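Local coordinates for protein probable glutathione reductase (PDB 4DNA) that probably catalyses the NADPH-dependent reduction of glutathione disulfide to glutathione, as a homodimeric flavoenzyme that carries one FAD per subunit, at residues R114-G119 with K124-G129; P268-L273 with G305-R310. All blocks are in the same frame, centred on the assembly; numbering follows the deposited sequence.

Interaction 1. Residues R114-G119 with K124-G129. With FAD (flavin-adenine dinucleotide), chain C.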
ATOM      1  N   ARG A 114     -22.859 -33.945  -1.125  1.00 85.23           N
ATOM      2  CA  ARG A 114     -21.518 -34.497  -1.024  1.00 84.38           C
ATOM      3  C   ARG A 114     -21.376 -35.523  -2.162  1.00 86.42           C
ATOM      4  O   ARG A 114     -22.356 -36.188  -2.532  1.00 88.13           O
ATOM      5  CB  ARG A 114     -21.312 -35.135   0.356  1.00 84.02           C
ATOM      6  CG  ARG A 114     -19.970 -35.815   0.557  1.00 84.02           C
ATOM      7  CD  ARG A 114     -19.924 -36.587   1.863  1.00 83.91           C
ATOM      8  NE  ARG A 114     -18.746 -37.452   1.921  1.00 83.56           N
ATOM      9  CZ  ARG A 114     -17.523 -37.043   2.254  1.00 81.76           C
ATOM     10  NH1 ARG A 114     -17.295 -35.771   2.561  1.00 81.25           N
ATOM     11  NH2 ARG A 114     -16.521 -37.904   2.273  1.00 80.67           N
ATOM     12  N   ALA A 115     -20.174 -35.622  -2.734  1.00 85.71           N
ATOM     13  CA  ALA A 115     -19.884 -36.615  -3.771  1.00 87.34           C
ATOM     14  C   ALA A 115     -18.737 -37.544  -3.353  1.00 89.07           C
ATOM     15  O   ALA A 115     -17.734 -37.097  -2.778  1.00 85.87           O
ATOM     16  CB  ALA A 115     -19.569 -35.935  -5.093  1.00 86.13           C
ATOM     17  N   GLU A 116     -18.904 -38.839  -3.624  1.00 90.62           N
ATOM     18  CA  GLU A 116     -17.849 -39.818  -3.387  1.00 89.62           C
ATOM     19  C   GLU A 116     -17.526 -40.581  -4.653  1.00 91.12           C
ATOM     20  O   GLU A 116     -18.225 -40.467  -5.667  1.00 91.68           O
ATOM     21  CB  GLU A 116     -18.233 -40.786  -2.275  1.00 94.76           C
ATOM     22  CG  GLU A 116     -17.715 -40.388  -0.906  1.00 92.98           C
ATOM     23  CD  GLU A 116     -18.360 -41.184   0.216  1.00 97.47           C
ATOM     24  OE1 GLU A 116     -18.406 -42.439   0.126  1.00 99.35           O
ATOM     25  OE2 GLU A 116     -18.822 -40.547   1.192  1.00101.14           O
ATOM     26  N   LEU A 117     -16.462 -41.368  -4.583  1.00 92.94           N
ATOM     27  CA  LEU A 117     -15.972 -42.081  -5.742  1.00 92.45           C
ATOM     28  C   LEU A 117     -16.329 -43.548  -5.729  1.00 93.47           C
ATOM     29  O   LEU A 117     -15.997 -44.270  -4.783  1.00 94.59           O
ATOM     30  CB  LEU A 117     -14.464 -41.914  -5.857  1.00 91.16           C
ATOM     31  CG  LEU A 117     -14.041 -40.589  -6.477  1.00 90.84           C
ATOM     32  CD1 LEU A 117     -12.609 -40.250  -6.108  1.00 88.91           C
ATOM     33  CD2 LEU A 117     -14.201 -40.659  -7.988  1.00 91.98           C
ATOM     34  N   ALA A 118     -17.027 -43.959  -6.787  1.00 95.65           N
ATOM     35  CA  ALA A 118     -17.270 -45.365  -7.111  1.00 99.31           C
ATOM     36  C   ALA A 118     -16.035 -45.971  -7.805  1.00104.44           C
ATOM     37  O   ALA A 118     -15.009 -46.216  -7.148  1.00104.36           O
ATOM     38  CB  ALA A 118     -18.505 -45.495  -7.991  1.00101.38           C
ATOM     39  N   GLY A 119     -16.136 -46.198  -9.120  1.00104.58           N
ATOM     40  CA  GLY A 119     -15.007 -46.641  -9.950  1.00105.90           C
ATOM     41  C   GLY A 119     -13.923 -45.573 -10.122  1.00105.12           C
ATOM     42  O   GLY A 119     -13.691 -44.754  -9.222  1.00102.10           O
ATOM     43  N   LYS A 124     -20.408 -41.217  -7.143  1.00 95.24           N
ATOM     44  CA  LYS A 124     -21.704 -41.319  -6.453  1.00 96.72           C
ATOM     45  C   LYS A 124     -22.075 -40.035  -5.713  1.00 96.04           C
ATOM     46  O   LYS A 124     -21.213 -39.353  -5.147  1.00 93.40           O
ATOM     47  CB  LYS A 124     -21.799 -42.555  -5.536  1.00 98.95           C
ATOM     48  CG  LYS A 124     -20.875 -42.576  -4.324  1.00 98.61           C
ATOM     49  CD  LYS A 124     -21.120 -43.829  -3.489  1.00104.28           C
ATOM     50  CE  LYS A 124     -20.035 -44.044  -2.435  1.00103.25           C
ATOM     51  NZ  LYS A 124     -20.172 -45.372  -1.762  1.00106.79           N
ATOM     52  N   LEU A 125     -23.367 -39.721  -5.737  1.00 96.23           N
ATOM     53  CA  LEU A 125     -23.901 -38.492  -5.168  1.00 94.71           C
ATOM     54  C   LEU A 125     -24.847 -38.842  -4.031  1.00 96.02           C
ATOM     55  O   LEU A 125     -25.971 -39.266  -4.274  1.00 98.09           O
ATOM     56  CB  LEU A 125     -24.674 -37.726  -6.241  1.00 96.35           C
ATOM     57  CG  LEU A 125     -24.065 -37.581  -7.643  1.00 95.73           C
ATOM     58  CD1 LEU A 125     -25.144 -37.481  -8.726  1.00 94.69           C
ATOM     59  CD2 LEU A 125     -23.115 -36.390  -7.684  1.00 90.37           C
ATOM     60  N   LEU A 126     -24.404 -38.651  -2.794  1.00 95.48           N
ATOM     61  CA  LEU A 126     -25.139 -39.178  -1.642  1.00 96.09           C
ATOM     62  C   LEU A 126     -26.558 -38.640  -1.501  1.00 97.07           C
ATOM     63  O   LEU A 126     -27.482 -39.422  -1.295  1.00100.85           O
ATOM     64  CB  LEU A 126     -24.347 -39.015  -0.335  1.00 95.16           C
ATOM     65  CG  LEU A 126     -22.962 -39.683  -0.258  1.00 96.26           C
ATOM     66  CD1 LEU A 126     -22.536 -39.867   1.193  1.00 96.49           C
ATOM     67  CD2 LEU A 126     -22.893 -41.013  -1.008  1.00 96.76           C
ATOM     68  N   ALA A 127     -26.736 -37.327  -1.639  1.00 95.89           N
ATOM     69  CA  ALA A 127     -28.047 -36.688  -1.429  1.00 97.24           C
ATOM     70  C   ALA A 127     -29.208 -37.320  -2.218  1.00100.21           C
ATOM     71  O   ALA A 127     -30.298 -37.506  -1.664  1.00102.83           O
ATOM     72  CB  ALA A 127     -27.971 -35.192  -1.690  1.00 92.93           C
ATOM     73  N   SER A 128     -28.985 -37.651  -3.492  1.00 98.13           N
ATOM     74  CA  SER A 128     -30.000 -38.363  -4.274  1.00101.27           C
ATOM     75  C   SER A 128     -29.831 -39.888  -4.195  1.00100.78           C
ATOM     76  O   SER A 128     -30.756 -40.639  -4.513  1.00102.44           O
ATOM     77  CB  SER A 128     -30.026 -37.878  -5.732  1.00 99.79           C
ATOM     78  OG  SER A 128     -28.910 -38.342  -6.469  1.00 99.14           O
ATOM     79  N   GLY A 129     -28.661 -40.330  -3.747  1.00 99.23           N
ATOM     80  CA  GLY A 129     -28.304 -41.740  -3.741  1.00 99.48           C
ATOM     81  C   GLY A 129     -28.006 -42.269  -5.135  1.00101.54           C
ATOM     82  O   GLY A 129     -28.104 -43.472  -5.377  1.00104.98           O
TER
HETATM   83  PA  FAD C 500     -11.768 -25.059  -0.466  1.00 71.98           P
HETATM   84  O1A FAD C 500     -11.241 -25.583   0.858  1.00 70.48           O
HETATM   85  O2A FAD C 500     -11.876 -23.580  -0.768  1.00 72.80           O
HETATM   86  O5B FAD C 500     -13.223 -25.687  -0.729  1.00 72.78           O
HETATM   87  C5B FAD C 500     -13.420 -27.009  -1.247  1.00 72.43           C
HETATM   88  C4B FAD C 500     -14.899 -27.309  -1.057  1.00 72.55           C
HETATM   89  O4B FAD C 500     -15.212 -28.689  -1.243  1.00 71.01           O
HETATM   90  C3B FAD C 500     -15.319 -26.946   0.355  1.00 72.84           C
HETATM   91  O3B FAD C 500     -16.366 -25.968   0.278  1.00 71.60           O
HETATM   92  C2B FAD C 500     -15.759 -28.260   0.972  1.00 72.62           C
HETATM   93  O2B FAD C 500     -16.854 -28.075   1.870  1.00 72.55           O
HETATM   94  C1B FAD C 500     -16.142 -29.100  -0.238  1.00 73.72           C
HETATM   95  N9A FAD C 500     -15.992 -30.560  -0.040  1.00 74.97           N
HETATM   96  C8A FAD C 500     -15.071 -31.140   0.753  1.00 75.00           C
HETATM   97  N7A FAD C 500     -15.144 -32.492   0.718  1.00 76.00           N
HETATM   98  C5A FAD C 500     -16.136 -32.791  -0.128  1.00 76.74           C
HETATM   99  C6A FAD C 500     -16.721 -34.053  -0.609  1.00 78.41           C
HETATM  100  N6A FAD C 500     -16.209 -35.214  -0.131  1.00 79.46           N
HETATM  101  N1A FAD C 500     -17.746 -33.978  -1.498  1.00 78.97           N
HETATM  102  C2A FAD C 500     -18.221 -32.783  -1.928  1.00 78.08           C
HETATM  103  N3A FAD C 500     -17.727 -31.590  -1.524  1.00 77.06           N
HETATM  104  C4A FAD C 500     -16.698 -31.527  -0.636  1.00 76.58           C
HETATM  105  N1  FAD C 500      -5.567 -17.938   1.533  1.00 64.60           N
HETATM  106  C2  FAD C 500      -5.076 -16.796   1.001  1.00 64.16           C
HETATM  107  O2  FAD C 500      -4.559 -16.826  -0.137  1.00 64.41           O
HETATM  108  N3  FAD C 500      -5.127 -15.627   1.667  1.00 64.02           N
HETATM  109  C4  FAD C 500      -5.662 -15.506   2.898  1.00 64.26           C
HETATM  110  O4  FAD C 500      -5.697 -14.392   3.476  1.00 64.22           O
HETATM  111  C4X FAD C 500      -6.214 -16.721   3.548  1.00 64.55           C
HETATM  112  N5  FAD C 500      -6.772 -16.685   4.778  1.00 64.58           N
HETATM  113  C5X FAD C 500      -7.273 -17.822   5.333  1.00 65.29           C
HETATM  114  C6  FAD C 500      -7.848 -17.784   6.603  1.00 65.50           C
HETATM  115  C7  FAD C 500      -8.358 -18.949   7.186  1.00 65.90           C
HETATM  116  C7M FAD C 500      -8.972 -18.856   8.561  1.00 66.33           C
HETATM  117  C8  FAD C 500      -8.305 -20.247   6.440  1.00 66.03           C
HETATM  118  C8M FAD C 500      -8.851 -21.529   7.008  1.00 66.53           C
HETATM  119  C9  FAD C 500      -7.732 -20.286   5.177  1.00 66.02           C
HETATM  120  C9A FAD C 500      -7.213 -19.129   4.598  1.00 65.10           C
HETATM  121  N10 FAD C 500      -6.637 -19.183   3.313  1.00 65.06           N
HETATM  122  C10 FAD C 500      -6.128 -17.982   2.764  1.00 64.81           C
HETATM  123  C1' FAD C 500      -6.573 -20.469   2.594  1.00 65.65           C
HETATM  124  C2' FAD C 500      -7.637 -20.616   1.517  1.00 67.39           C
HETATM  125  O2' FAD C 500      -8.932 -20.416   2.093  1.00 66.91           O
HETATM  126  C3' FAD C 500      -7.532 -21.986   0.844  1.00 69.69           C
HETATM  127  O3' FAD C 500      -6.164 -22.196   0.475  1.00 68.86           O
HETATM  128  C4' FAD C 500      -8.411 -22.114  -0.402  1.00 68.81           C
HETATM  129  O4' FAD C 500      -9.791 -22.065  -0.019  1.00 70.33           O
HETATM  130  C5' FAD C 500      -8.139 -23.418  -1.133  1.00 70.03           C
HETATM  131  O5' FAD C 500      -9.348 -23.853  -1.751  1.00 71.78           O
HETATM  132  P   FAD C 500      -9.584 -25.351  -2.311  1.00 71.47           P
HETATM  133  O1P FAD C 500      -9.812 -25.293  -3.810  1.00 71.86           O
HETATM  134  O2P FAD C 500      -8.541 -26.282  -1.741  1.00 71.28           O
HETATM  135  O3P FAD C 500     -10.998 -25.782  -1.682  1.00 72.18           O
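E116 and K124 pair across an antiparallel beta hairpin, strands 115-117 and 122-125, at the adenine end of the FAD site. Its tight part is the backbone. E116 N gives a hydrogen bond to K124 O at 2.8 Å, and E116 O takes K124 N in return. Beyond this hydrogen-bonded pair, A115 and L125 form a non-hydrogen-bonded pair whose side chains turn to the face resting on F9 of strand 6-11. L126 N then closes on R114 O at 3.2 Å, where the chain leaves the strand.

The face bearing E116 and K124 is looser and partly exposed. Their side chains run side by side, and K124 CG, placed between its backbone N and carbonyl carbon (chi1 66°), packs on E116 CB. The salt bridge from E116 OE1 to K124 NZ is long, at 3.9 Å. L126, exposed to solvent, touches this face through CD1, near E116 OE2.

R114 has partners on all three of its nitrogens. Its NE forms a salt bridge with E116 OE2, a hydrogen bond at 3.2 Å in the guanidinium plane that uses the anti lone pair, while E36 and the carbonyl of G272 take NH1 and NH2. The guanidinium lies with one face toward FAD N6A. Beside it, the adenine ring is read by the backbone: A115 N donates a nearly straight hydrogen bond, 167° at the hydrogen, to FAD N1A 3.2 Å away.

Interaction 2. Residues P268-L273 with G305-R310. With FAD (flavin-adenine dinucleotide), chain C.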
ATOM      1  N   PRO A 268      -6.515 -32.665   5.241  1.00 76.52           N
ATOM      2  CA  PRO A 268      -7.282 -32.783   4.006  1.00 74.64           C
ATOM      3  C   PRO A 268      -8.491 -33.691   4.133  1.00 75.09           C
ATOM      4  O   PRO A 268      -8.408 -34.712   4.796  1.00 76.60           O
ATOM      5  CB  PRO A 268      -6.259 -33.351   3.008  1.00 75.90           C
ATOM      6  CG  PRO A 268      -4.914 -33.228   3.684  1.00 76.43           C
ATOM      7  CD  PRO A 268      -5.227 -33.368   5.144  1.00 78.57           C
ATOM      8  N   ASN A 269      -9.595 -33.310   3.493  1.00 72.99           N
ATOM      9  CA  ASN A 269     -10.843 -34.073   3.522  1.00 75.19           C
ATOM     10  C   ASN A 269     -10.776 -35.314   2.671  1.00 76.91           C
ATOM     11  O   ASN A 269     -11.463 -35.403   1.653  1.00 76.35           O
ATOM     12  CB  ASN A 269     -12.002 -33.240   2.986  1.00 74.17           C
ATOM     13  CG  ASN A 269     -12.296 -32.028   3.829  1.00 74.15           C
ATOM     14  OD1 ASN A 269     -12.348 -32.116   5.059  1.00 74.69           O
ATOM     15  ND2 ASN A 269     -12.507 -30.878   3.169  1.00 71.27           N
ATOM     16  N   THR A 270      -9.974 -36.284   3.083  1.00 78.01           N
ATOM     17  CA  THR A 270      -9.764 -37.456   2.241  1.00 79.06           C
ATOM     18  C   THR A 270     -10.335 -38.767   2.800  1.00 83.30           C
ATOM     19  O   THR A 270     -10.443 -39.767   2.086  1.00 85.11           O
ATOM     20  CB  THR A 270      -8.285 -37.592   1.819  1.00 79.91           C
ATOM     21  OG1 THR A 270      -7.436 -37.635   2.973  1.00 79.13           O
ATOM     22  CG2 THR A 270      -7.881 -36.407   0.969  1.00 77.68           C
ATOM     23  N   ASN A 271     -10.741 -38.737   4.066  1.00 83.22           N
ATOM     24  CA  ASN A 271     -11.397 -39.873   4.706  1.00 86.58           C
ATOM     25  C   ASN A 271     -12.766 -40.186   4.130  1.00 87.29           C
ATOM     26  O   ASN A 271     -13.598 -39.291   3.952  1.00 86.88           O
ATOM     27  CB  ASN A 271     -11.492 -39.655   6.219  1.00 86.86           C
ATOM     28  CG  ASN A 271     -10.188 -39.961   6.923  1.00 86.67           C
ATOM     29  OD1 ASN A 271      -9.624 -41.052   6.768  1.00 89.57           O
ATOM     30  ND2 ASN A 271      -9.692 -39.002   7.690  1.00 82.48           N
ATOM     31  N   GLY A 272     -12.984 -41.465   3.835  1.00 90.40           N
ATOM     32  CA  GLY A 272     -14.242 -41.932   3.261  1.00 90.91           C
ATOM     33  C   GLY A 272     -14.688 -41.074   2.093  1.00 90.02           C
ATOM     34  O   GLY A 272     -15.851 -40.679   2.016  1.00 92.20           O
ATOM     35  N   LEU A 273     -13.742 -40.766   1.205  1.00 89.37           N
ATOM     36  CA  LEU A 273     -14.023 -40.061  -0.043  1.00 88.18           C
ATOM     37  C   LEU A 273     -14.038 -41.054  -1.203  1.00 87.56           C
ATOM     38  O   LEU A 273     -14.335 -40.688  -2.341  1.00 87.31           O
ATOM     39  CB  LEU A 273     -12.989 -38.956  -0.277  1.00 85.42           C
ATOM     40  CG  LEU A 273     -13.062 -38.098  -1.552  1.00 83.74           C
ATOM     41  CD1 LEU A 273     -14.422 -37.451  -1.743  1.00 83.44           C
ATOM     42  CD2 LEU A 273     -11.978 -37.035  -1.549  1.00 81.22           C
ATOM     43  N   GLY A 305      -5.692 -27.732  -5.174  1.00 71.84           N
ATOM     44  CA  GLY A 305      -6.164 -27.012  -3.999  1.00 70.56           C
ATOM     45  C   GLY A 305      -5.493 -27.507  -2.733  1.00 71.24           C
ATOM     46  O   GLY A 305      -4.464 -28.198  -2.790  1.00 70.72           O
ATOM     47  N   ASP A 306      -6.084 -27.155  -1.589  1.00 70.47           N
ATOM     48  CA  ASP A 306      -5.500 -27.443  -0.278  1.00 70.94           C
ATOM     49  C   ASP A 306      -5.425 -28.933   0.026  1.00 72.33           C
ATOM     50  O   ASP A 306      -4.673 -29.345   0.908  1.00 72.11           O
ATOM     51  CB  ASP A 306      -6.252 -26.708   0.824  1.00 69.45           C
ATOM     52  CG  ASP A 306      -5.929 -25.230   0.857  1.00 71.24           C
ATOM     53  OD1 ASP A 306      -5.254 -24.736  -0.087  1.00 71.74           O
ATOM     54  OD2 ASP A 306      -6.350 -24.555   1.828  1.00 70.11           O
ATOM     55  N   VAL A 307      -6.191 -29.728  -0.720  1.00 72.55           N
ATOM     56  CA  VAL A 307      -6.158 -31.181  -0.608  1.00 73.98           C
ATOM     57  C   VAL A 307      -4.803 -31.793  -1.008  1.00 74.13           C
ATOM     58  O   VAL A 307      -4.523 -32.948  -0.672  1.00 75.28           O
ATOM     59  CB  VAL A 307      -7.312 -31.838  -1.418  1.00 74.85           C
ATOM     60  CG1 VAL A 307      -7.120 -31.651  -2.918  1.00 74.25           C
ATOM     61  CG2 VAL A 307      -7.452 -33.315  -1.064  1.00 74.32           C
ATOM     62  N   THR A 308      -3.967 -31.016  -1.705  1.00 74.85           N
ATOM     63  CA  THR A 308      -2.779 -31.560  -2.383  1.00 75.41           C
ATOM     64  C   THR A 308      -1.451 -31.379  -1.675  1.00 79.70           C
ATOM     65  O   THR A 308      -0.399 -31.583  -2.286  1.00 80.20           O
ATOM     66  CB  THR A 308      -2.600 -31.022  -3.825  1.00 76.84           C
ATOM     67  OG1 THR A 308      -2.286 -29.621  -3.798  1.00 79.25           O
ATOM     68  CG2 THR A 308      -3.834 -31.260  -4.640  1.00 72.89           C
ATOM     69  N   ASP A 309      -1.455 -31.010  -0.401  1.00 78.13           N
ATOM     70  CA  ASP A 309      -0.189 -31.063   0.313  1.00 79.04           C
ATOM     71  C   ASP A 309       0.582 -29.745   0.165  1.00 80.92           C
ATOM     72  O   ASP A 309       1.422 -29.411   1.016  1.00 83.07           O
ATOM     73  CB  ASP A 309       0.650 -32.215  -0.303  1.00 79.69           C
ATOM     74  CG  ASP A 309       1.652 -32.830   0.661  1.00 88.69           C
ATOM     75  OD1 ASP A 309       1.301 -33.101   1.845  1.00 86.99           O
ATOM     76  OD2 ASP A 309       2.796 -33.070   0.203  1.00 94.02           O
ATOM     77  N   ARG A 310       0.269 -29.002  -0.904  1.00 80.64           N
ATOM     78  CA  ARG A 310       1.156 -27.962  -1.452  1.00 82.56           C
ATOM     79  C   ARG A 310       1.182 -26.672  -0.627  1.00 80.05           C
ATOM     80  O   ARG A 310       1.110 -26.707   0.607  1.00 79.92           O
ATOM     81  CB  ARG A 310       0.814 -27.696  -2.934  1.00 84.83           C
ATOM     82  CG  ARG A 310       1.082 -28.898  -3.853  1.00 93.10           C
ATOM     83  CD  ARG A 310       1.233 -28.548  -5.340  1.00 94.29           C
ATOM     84  NE  ARG A 310      -0.027 -28.579  -6.094  1.00 94.60           N
ATOM     85  CZ  ARG A 310      -0.139 -28.936  -7.381  1.00 95.53           C
ATOM     86  NH1 ARG A 310       0.933 -29.317  -8.082  1.00 95.69           N
ATOM     87  NH2 ARG A 310      -1.340 -28.929  -7.974  1.00 86.58           N
TER
HETATM   88  PA  FAD C 500     -11.768 -25.059  -0.466  1.00 71.98           P
HETATM   89  O1A FAD C 500     -11.241 -25.583   0.858  1.00 70.48           O
HETATM   90  O2A FAD C 500     -11.876 -23.580  -0.768  1.00 72.80           O
HETATM   91  O5B FAD C 500     -13.223 -25.687  -0.729  1.00 72.78           O
HETATM   92  C5B FAD C 500     -13.420 -27.009  -1.247  1.00 72.43           C
HETATM   93  C4B FAD C 500     -14.899 -27.309  -1.057  1.00 72.55           C
HETATM   94  O4B FAD C 500     -15.212 -28.689  -1.243  1.00 71.01           O
HETATM   95  C3B FAD C 500     -15.319 -26.946   0.355  1.00 72.84           C
HETATM   96  O3B FAD C 500     -16.366 -25.968   0.278  1.00 71.60           O
HETATM   97  C2B FAD C 500     -15.759 -28.260   0.972  1.00 72.62           C
HETATM   98  O2B FAD C 500     -16.854 -28.075   1.870  1.00 72.55           O
HETATM   99  C1B FAD C 500     -16.142 -29.100  -0.238  1.00 73.72           C
HETATM  100  N9A FAD C 500     -15.992 -30.560  -0.040  1.00 74.97           N
HETATM  101  C8A FAD C 500     -15.071 -31.140   0.753  1.00 75.00           C
HETATM  102  N7A FAD C 500     -15.144 -32.492   0.718  1.00 76.00           N
HETATM  103  C5A FAD C 500     -16.136 -32.791  -0.128  1.00 76.74           C
HETATM  104  C6A FAD C 500     -16.721 -34.053  -0.609  1.00 78.41           C
HETATM  105  N6A FAD C 500     -16.209 -35.214  -0.131  1.00 79.46           N
HETATM  106  N1A FAD C 500     -17.746 -33.978  -1.498  1.00 78.97           N
HETATM  107  C2A FAD C 500     -18.221 -32.783  -1.928  1.00 78.08           C
HETATM  108  N3A FAD C 500     -17.727 -31.590  -1.524  1.00 77.06           N
HETATM  109  C4A FAD C 500     -16.698 -31.527  -0.636  1.00 76.58           C
HETATM  110  N1  FAD C 500      -5.567 -17.938   1.533  1.00 64.60           N
HETATM  111  C2  FAD C 500      -5.076 -16.796   1.001  1.00 64.16           C
HETATM  112  O2  FAD C 500      -4.559 -16.826  -0.137  1.00 64.41           O
HETATM  113  N3  FAD C 500      -5.127 -15.627   1.667  1.00 64.02           N
HETATM  114  C4  FAD C 500      -5.662 -15.506   2.898  1.00 64.26           C
HETATM  115  O4  FAD C 500      -5.697 -14.392   3.476  1.00 64.22           O
HETATM  116  C4X FAD C 500      -6.214 -16.721   3.548  1.00 64.55           C
HETATM  117  N5  FAD C 500      -6.772 -16.685   4.778  1.00 64.58           N
HETATM  118  C5X FAD C 500      -7.273 -17.822   5.333  1.00 65.29           C
HETATM  119  C6  FAD C 500      -7.848 -17.784   6.603  1.00 65.50           C
HETATM  120  C7  FAD C 500      -8.358 -18.949   7.186  1.00 65.90           C
HETATM  121  C7M FAD C 500      -8.972 -18.856   8.561  1.00 66.33           C
HETATM  122  C8  FAD C 500      -8.305 -20.247   6.440  1.00 66.03           C
HETATM  123  C8M FAD C 500      -8.851 -21.529   7.008  1.00 66.53           C
HETATM  124  C9  FAD C 500      -7.732 -20.286   5.177  1.00 66.02           C
HETATM  125  C9A FAD C 500      -7.213 -19.129   4.598  1.00 65.10           C
HETATM  126  N10 FAD C 500      -6.637 -19.183   3.313  1.00 65.06           N
HETATM  127  C10 FAD C 500      -6.128 -17.982   2.764  1.00 64.81           C
HETATM  128  C1' FAD C 500      -6.573 -20.469   2.594  1.00 65.65           C
HETATM  129  C2' FAD C 500      -7.637 -20.616   1.517  1.00 67.39           C
HETATM  130  O2' FAD C 500      -8.932 -20.416   2.093  1.00 66.91           O
HETATM  131  C3' FAD C 500      -7.532 -21.986   0.844  1.00 69.69           C
HETATM  132  O3' FAD C 500      -6.164 -22.196   0.475  1.00 68.86           O
HETATM  133  C4' FAD C 500      -8.411 -22.114  -0.402  1.00 68.81           C
HETATM  134  O4' FAD C 500      -9.791 -22.065  -0.019  1.00 70.33           O
HETATM  135  C5' FAD C 500      -8.139 -23.418  -1.133  1.00 70.03           C
HETATM  136  O5' FAD C 500      -9.348 -23.853  -1.751  1.00 71.78           O
HETATM  137  P   FAD C 500      -9.584 -25.351  -2.311  1.00 71.47           P
HETATM  138  O1P FAD C 500      -9.812 -25.293  -3.810  1.00 71.86           O
HETATM  139  O2P FAD C 500      -8.541 -26.282  -1.741  1.00 71.28           O
HETATM  140  O3P FAD C 500     -10.998 -25.782  -1.682  1.00 72.18           O
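V307 meets P268 and T270 where two loops of the FAD-binding, Rossmann-type part of the fold come together, one following strand 266-268 and the other strand 301-303. The contact between them is apolar and small. With V307 CG1 between the backbone N and the carbonyl carbon (chi1 68°), CG2 stands anti to the N and touches T270 CG2 at 3.7 Å and P268 CB at 4.2 Å; no hydrogen bond crosses. T270 OG1 turns instead to the carbonyl of G286.

Hydrogen bonds shape each loop from within. N269 centres an inverse gamma turn, closed by T270 N on P268 O at 2.8 Å. In 305-310, G305 O accepts from both T308 N and T308 OG1.

Both loops also face the cofactor. L273 CD1 approaches FAD N6A, and N269 ND2, hydrogen-bonded to the carbonyl of V141, lies near FAD C8A. G305 leaves room for the pyrophosphate, since a CB there would collide with FAD O2P. Both carboxylate oxygens of D306 lie close to the ribityl hydroxyl O3', OD1 at 2.8 Å and OD2 at 2.7 Å, and which of them takes its one proton is not settled. With an alanine here, O3' is likely to be left without its carboxylate partner and the ribityl chain freer to turn. The backbone grip is separate: D306 N donates to FAD O2P at 2.6 Å.

In the fold
Interaction 1 comes first along the chain, and the centres of the two lie about 17 Å apart, both in the FAD-binding, Rossmann-type part of the fold. The hairpin of 114-119 and 124-129 follows strand 109-112, an outermost strand of the five-stranded parallel sheet; 305-310 follows strand 301-303, at the other edge. FAD spans the distance, with interaction 1 at its adenine and interaction 2 reaching from the adenine to the pyrophosphate and ribityl chain. The two also touch directly: L117 N lies 3.2 Å from L273 O, a probable hydrogen bond joining hairpin to loop. Together they contribute contacts to the adenine, the pyrophosphate and the ribityl chain that leads to the flavin.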